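Protein UL16 (Human herpesvirus 5 strain ad169, PDB 2WY3) helps infected cells escape natural killer cells by sequestering stress-induced ligands such as ULBP1 and ULBP2 inside the cell, blocking their interaction with the host receptor KLRK1. Local coordinates at residues I35-Y40 with V95-T100; V109-C114 with I125-V130. One frame throughout, in Å; residues are numbered along the deposited sequence.

Contact 1: residues I35-Y40 with V95-T100; sequences ISICYY and VTKLYT
Ser36, Cys38 and Tyr40 pair with Thr100, Leu98 and Thr96 through six backbone hydrogen bonds, that from Thr96 N to Tyr40 O being 2.8 Å long. Between them sit the non-hydrogen-bonded pairs Ile37–Tyr99 and Tyr39–Lys97. A water adds to this on the Ser36 side, gripped by Ser36 OG and Thr100 OG1 and donating to Leu98 O; Thr100 OG1 is also hydrogen-bonded to Trp65 NE1.

These are antiparallel strands 34-41 and 95-102 of a three-stranded sheet, 95-102 being central, in the predicted extracellular part of UL16. Its two faces differ. That of Ile37, Tyr39, Lys97 and Tyr99 meets another protein chain, and Tyr39 OH and Tyr99 OH are each hydrogen-bonded to an acidic side chain of that chain; the other turns inward onto strand 49-55.

CH-pi contacts mark the outer face. Val95 CG1 stands over the centre of the Tyr39 ring, 3.7 Å from its centroid, Tyr39 CG being anti to its backbone N (chi1 -169°). Ile37 CG2 lies over the Tyr99 ring, displaced toward the rim.

On the inner face Leu98 CG approaches Tyr40 CE2 at 3.7 Å, while Tyr40 OH bonds to Leu115 O.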
# COMPACT_ATOMS: atom_id res chain seq x y z
N ILE B 35 -5.65 0.25 -9.42
CA ILE B 35 -5.10 0.57 -8.11
C ILE B 35 -4.32 1.88 -8.24
O ILE B 35 -3.28 1.94 -8.90
CB ILE B 35 -4.14 -0.52 -7.62
CG1 ILE B 35 -4.90 -1.84 -7.43
CG2 ILE B 35 -3.46 -0.09 -6.30
CD1 ILE B 35 -4.00 -3.00 -6.99
N SER B 36 -4.87 2.92 -7.63
CA SER B 36 -4.24 4.23 -7.57
C SER B 36 -3.86 4.50 -6.12
O SER B 36 -4.69 4.33 -5.21
CB SER B 36 -5.24 5.28 -8.08
OG SER B 36 -5.04 6.55 -7.49
N ILE B 37 -2.61 4.87 -5.91
CA ILE B 37 -2.11 5.18 -4.57
C ILE B 37 -1.38 6.52 -4.64
O ILE B 37 -0.24 6.59 -5.08
CB ILE B 37 -1.14 4.10 -4.06
CG1 ILE B 37 -1.80 2.71 -4.16
CG2 ILE B 37 -0.72 4.42 -2.62
CD1 ILE B 37 -0.86 1.52 -3.94
N CYS B 38 -2.05 7.58 -4.21
CA CYS B 38 -1.49 8.92 -4.35
C CYS B 38 -0.85 9.45 -3.07
O CYS B 38 -1.37 9.25 -1.98
CB CYS B 38 -2.56 9.85 -4.86
SG CYS B 38 -3.02 9.34 -6.55
N TYR B 39 0.28 10.12 -3.25
CA TYR B 39 1.21 10.45 -2.18
C TYR B 39 1.16 11.93 -1.86
O TYR B 39 1.52 12.77 -2.70
CB TYR B 39 2.58 10.06 -2.72
CG TYR B 39 3.75 10.02 -1.78
CD1 TYR B 39 4.29 8.80 -1.37
CD2 TYR B 39 4.37 11.18 -1.36
CE1 TYR B 39 5.39 8.75 -0.54
CE2 TYR B 39 5.49 11.14 -0.53
CZ TYR B 39 5.99 9.92 -0.12
OH TYR B 39 7.09 9.86 0.70
N TYR B 40 0.71 12.27 -0.65
CA TYR B 40 0.54 13.67 -0.24
C TYR B 40 1.41 13.98 0.97
O TYR B 40 1.20 13.42 2.04
CB TYR B 40 -0.91 13.92 0.20
CG TYR B 40 -1.95 13.92 -0.90
CD1 TYR B 40 -2.46 15.12 -1.41
CD2 TYR B 40 -2.46 12.72 -1.40
CE1 TYR B 40 -3.44 15.11 -2.39
CE2 TYR B 40 -3.42 12.71 -2.39
CZ TYR B 40 -3.90 13.90 -2.89
OH TYR B 40 -4.87 13.87 -3.86
N VAL B 95 3.42 11.60 5.54
CA VAL B 95 2.78 11.38 4.25
C VAL B 95 1.39 10.80 4.47
O VAL B 95 1.23 9.87 5.26
CB VAL B 95 3.60 10.37 3.43
CG1 VAL B 95 2.86 10.00 2.13
CG2 VAL B 95 4.99 10.94 3.13
N THR B 96 0.41 11.33 3.75
CA THR B 96 -0.90 10.71 3.69
C THR B 96 -1.05 10.09 2.30
O THR B 96 -0.75 10.74 1.31
CB THR B 96 -2.01 11.76 3.86
OG1 THR B 96 -1.87 12.39 5.14
CG2 THR B 96 -3.38 11.11 3.77
N LYS B 97 -1.49 8.84 2.22
CA LYS B 97 -1.74 8.24 0.92
C LYS B 97 -3.24 8.06 0.73
O LYS B 97 -3.94 7.65 1.66
CB LYS B 97 -1.06 6.88 0.83
CG LYS B 97 0.44 6.95 0.64
CD LYS B 97 1.07 5.57 0.79
CE LYS B 97 2.54 5.59 0.42
NZ LYS B 97 3.18 4.30 0.78
N LEU B 98 -3.73 8.38 -0.46
CA LEU B 98 -5.11 8.07 -0.81
C LEU B 98 -5.11 6.82 -1.68
O LEU B 98 -4.45 6.78 -2.73
CB LEU B 98 -5.75 9.24 -1.58
CG LEU B 98 -5.95 10.56 -0.84
CD1 LEU B 98 -6.88 11.47 -1.62
CD2 LEU B 98 -6.50 10.32 0.57
N TYR B 99 -5.86 5.80 -1.26
CA TYR B 99 -5.94 4.54 -1.99
C TYR B 99 -7.27 4.42 -2.69
O TYR B 99 -8.32 4.55 -2.06
CB TYR B 99 -5.83 3.35 -1.03
CG TYR B 99 -4.44 3.11 -0.51
CD1 TYR B 99 -3.67 2.06 -1.01
CD2 TYR B 99 -3.90 3.91 0.49
CE1 TYR B 99 -2.40 1.82 -0.53
CE2 TYR B 99 -2.62 3.68 0.97
CZ TYR B 99 -1.88 2.63 0.45
OH TYR B 99 -0.61 2.39 0.91
N THR B 100 -7.23 4.17 -4.00
CA THR B 100 -8.43 3.85 -4.75
C THR B 100 -8.20 2.54 -5.49
O THR B 100 -7.43 2.49 -6.45
CB THR B 100 -8.76 4.96 -5.79
OG1 THR B 100 -8.80 6.24 -5.13
CG2 THR B 100 -10.11 4.67 -6.46
O HOH W 1 -6.20 7.11 -5.13
O HOH W 2 0.54 14.33 5.27

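Contact 2: residues V109-C114 with I125-V130; sequences VGRYDC and IERLYV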
# COMPACT_ATOMS: atom_id res chain seq x y z
N VAL B 109 -13.42 1.84 -16.10
CA VAL B 109 -12.34 2.28 -16.99
C VAL B 109 -12.42 3.79 -17.17
O VAL B 109 -13.51 4.38 -17.17
CB VAL B 109 -12.38 1.57 -18.37
CG1 VAL B 109 -11.86 0.12 -18.26
CG2 VAL B 109 -13.78 1.62 -18.98
N GLY B 110 -11.27 4.44 -17.31
CA GLY B 110 -11.26 5.88 -17.44
C GLY B 110 -10.02 6.50 -16.83
O GLY B 110 -8.95 5.91 -16.90
N ARG B 111 -10.19 7.68 -16.25
CA ARG B 111 -9.05 8.49 -15.78
C ARG B 111 -9.27 8.85 -14.33
O ARG B 111 -10.32 9.41 -13.99
CB ARG B 111 -9.01 9.78 -16.62
CG ARG B 111 -7.71 10.58 -16.54
CD ARG B 111 -7.82 11.86 -17.40
NE ARG B 111 -8.49 12.92 -16.66
CZ ARG B 111 -9.53 13.61 -17.10
NH1 ARG B 111 -10.05 13.37 -18.30
NH2 ARG B 111 -10.05 14.56 -16.32
N TYR B 112 -8.30 8.53 -13.47
CA TYR B 112 -8.38 8.84 -12.04
C TYR B 112 -7.34 9.92 -11.73
O TYR B 112 -6.14 9.68 -11.89
CB TYR B 112 -8.12 7.59 -11.18
CG TYR B 112 -9.24 6.57 -11.32
CD1 TYR B 112 -10.25 6.49 -10.37
CD2 TYR B 112 -9.30 5.72 -12.42
CE1 TYR B 112 -11.30 5.57 -10.50
CE2 TYR B 112 -10.35 4.79 -12.56
CZ TYR B 112 -11.34 4.73 -11.60
OH TYR B 112 -12.38 3.83 -11.75
N ASP B 113 -7.81 11.09 -11.31
CA ASP B 113 -6.94 12.24 -11.07
C ASP B 113 -6.89 12.53 -9.57
O ASP B 113 -7.91 12.87 -8.97
CB ASP B 113 -7.47 13.49 -11.79
CG ASP B 113 -7.32 13.41 -13.31
OD1 ASP B 113 -6.29 12.89 -13.77
OD2 ASP B 113 -8.22 13.86 -14.04
N CYS B 114 -5.71 12.39 -8.97
CA CYS B 114 -5.54 12.74 -7.56
C CYS B 114 -5.31 14.23 -7.44
O CYS B 114 -4.35 14.77 -8.01
CB CYS B 114 -4.37 11.99 -6.95
SG CYS B 114 -4.79 10.22 -6.81
N ILE B 125 -1.79 15.71 -8.83
CA ILE B 125 -0.46 15.21 -8.44
C ILE B 125 -0.14 13.89 -9.15
O ILE B 125 1.02 13.57 -9.41
CB ILE B 125 -0.29 15.09 -6.92
CG1 ILE B 125 -1.23 14.04 -6.33
CG2 ILE B 125 -0.52 16.44 -6.25
CD1 ILE B 125 -0.96 13.78 -4.85
N GLU B 126 -1.18 13.14 -9.48
CA GLU B 126 -1.01 11.89 -10.21
C GLU B 126 -2.25 11.56 -11.00
O GLU B 126 -3.37 11.74 -10.51
CB GLU B 126 -0.69 10.74 -9.24
CG GLU B 126 -0.44 9.41 -9.94
CD GLU B 126 0.06 8.31 -9.01
OE1 GLU B 126 0.56 8.61 -7.89
OE2 GLU B 126 -0.04 7.13 -9.40
N ARG B 127 -2.06 11.07 -12.21
CA ARG B 127 -3.17 10.68 -13.07
C ARG B 127 -2.97 9.24 -13.48
O ARG B 127 -1.88 8.85 -13.93
CB ARG B 127 -3.21 11.58 -14.32
CG ARG B 127 -4.10 11.04 -15.46
CD ARG B 127 -4.18 12.07 -16.57
NE ARG B 127 -4.97 13.24 -16.17
CZ ARG B 127 -4.99 14.39 -16.82
NH1 ARG B 127 -4.24 14.57 -17.91
NH2 ARG B 127 -5.75 15.38 -16.38
N LEU B 128 -4.01 8.42 -13.31
CA LEU B 128 -3.94 7.03 -13.71
C LEU B 128 -5.04 6.75 -14.72
O LEU B 128 -6.21 7.02 -14.45
CB LEU B 128 -4.12 6.11 -12.50
CG LEU B 128 -4.38 4.65 -12.86
CD1 LEU B 128 -3.09 4.03 -13.45
CD2 LEU B 128 -4.89 3.87 -11.64
N TYR B 129 -4.66 6.24 -15.89
CA TYR B 129 -5.64 5.73 -16.84
C TYR B 129 -5.82 4.24 -16.60
O TYR B 129 -4.85 3.51 -16.44
CB TYR B 129 -5.15 5.96 -18.27
CG TYR B 129 -5.25 7.39 -18.74
CD1 TYR B 129 -6.45 7.91 -19.20
CD2 TYR B 129 -4.12 8.21 -18.76
CE1 TYR B 129 -6.54 9.22 -19.66
CE2 TYR B 129 -4.20 9.54 -19.22
CZ TYR B 129 -5.42 10.02 -19.66
OH TYR B 129 -5.53 11.32 -20.11
N VAL B 130 -7.08 3.80 -16.61
CA VAL B 130 -7.44 2.39 -16.39
C VAL B 130 -8.15 1.86 -17.63
O VAL B 130 -9.09 2.49 -18.12
CB VAL B 130 -8.36 2.25 -15.18
CG1 VAL B 130 -8.92 0.83 -15.08
CG2 VAL B 130 -7.60 2.66 -13.89
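Arg111, Asp113 and Arg127 form a salt-bridge network on one face of the hairpin made by strands 110-118 and 121-131, with Tyr129 beside it. Asp113 and Arg127 run side by side and point the same way, their carboxylate and guanidinium planes turned 51° apart. Arg127 NE gives a nearly straight bond to Asp113 OD1, 2.8 Å long, meeting that oxygen on its syn side.

The other carboxylate oxygen serves Arg111. Its NE and NH2 approach side-on and both converge on Asp113 OD2, the NE bond being 2.8 Å. A bend at chi3 (84°) in Arg111 turns NE out of the line of an otherwise extended chain. The two arginines cross obliquely, with Arg111 CD over a face of the Arg127 guanidinium and 3.4 Å from Arg127 NE.

Arg111 also lies beside Tyr129, pointing the same way. Its CG rests over the phenol ring, 4.0 Å from the centroid, in a CH-pi contact, while CD comes near Tyr129 OH.

On the reverse face Tyr112 crosses Val130, bringing CE2 to 3.7 Å from Val130 CG2, and Leu128 O sits at the ring edge in its plane. Phe53 stacks on the same ring, and Thr108 O accepts from Tyr112 OH. Near the corner in the chain, Cys114 CB meets Ile125 CG1 at 3.8 Å.

Backbone hydrogen bonds in both directions join Gly110 to Val130 and Tyr112 to Leu128. At the corner the pattern shifts: Cys114 N bonds to Glu126 O, but Cys114 O receives Ile125 N.

Arg111 NE and Arg127 NE are only 3.6 Å apart, and the buried carboxylate beside both offers one oxygen to each. Asp113 would thus offset the repulsion of two like charges, and the arginines in turn would be expected to keep it ionised.

Contact 1 closes before contact 2 opens along the chain, strand 95-102 being followed directly by strand 110-118, and their centres are about 12 Å apart. They belong to different sheets: the three-stranded antiparallel sheet holds contact 1, the six-stranded mixed sheet contact 2. The sheets face each other and are fastened covalently where Cys38 SG joins Cys114 SG, a 2.0 Å disulfide. Next to it Ile125 CD1 packs 3.5 Å from Tyr40 CZ, adding an apolar contact between the layers. The three-stranded sheet meets another protein chain with its outer face, while no other chain of the assembly touches the two segments of contact 2 behind it.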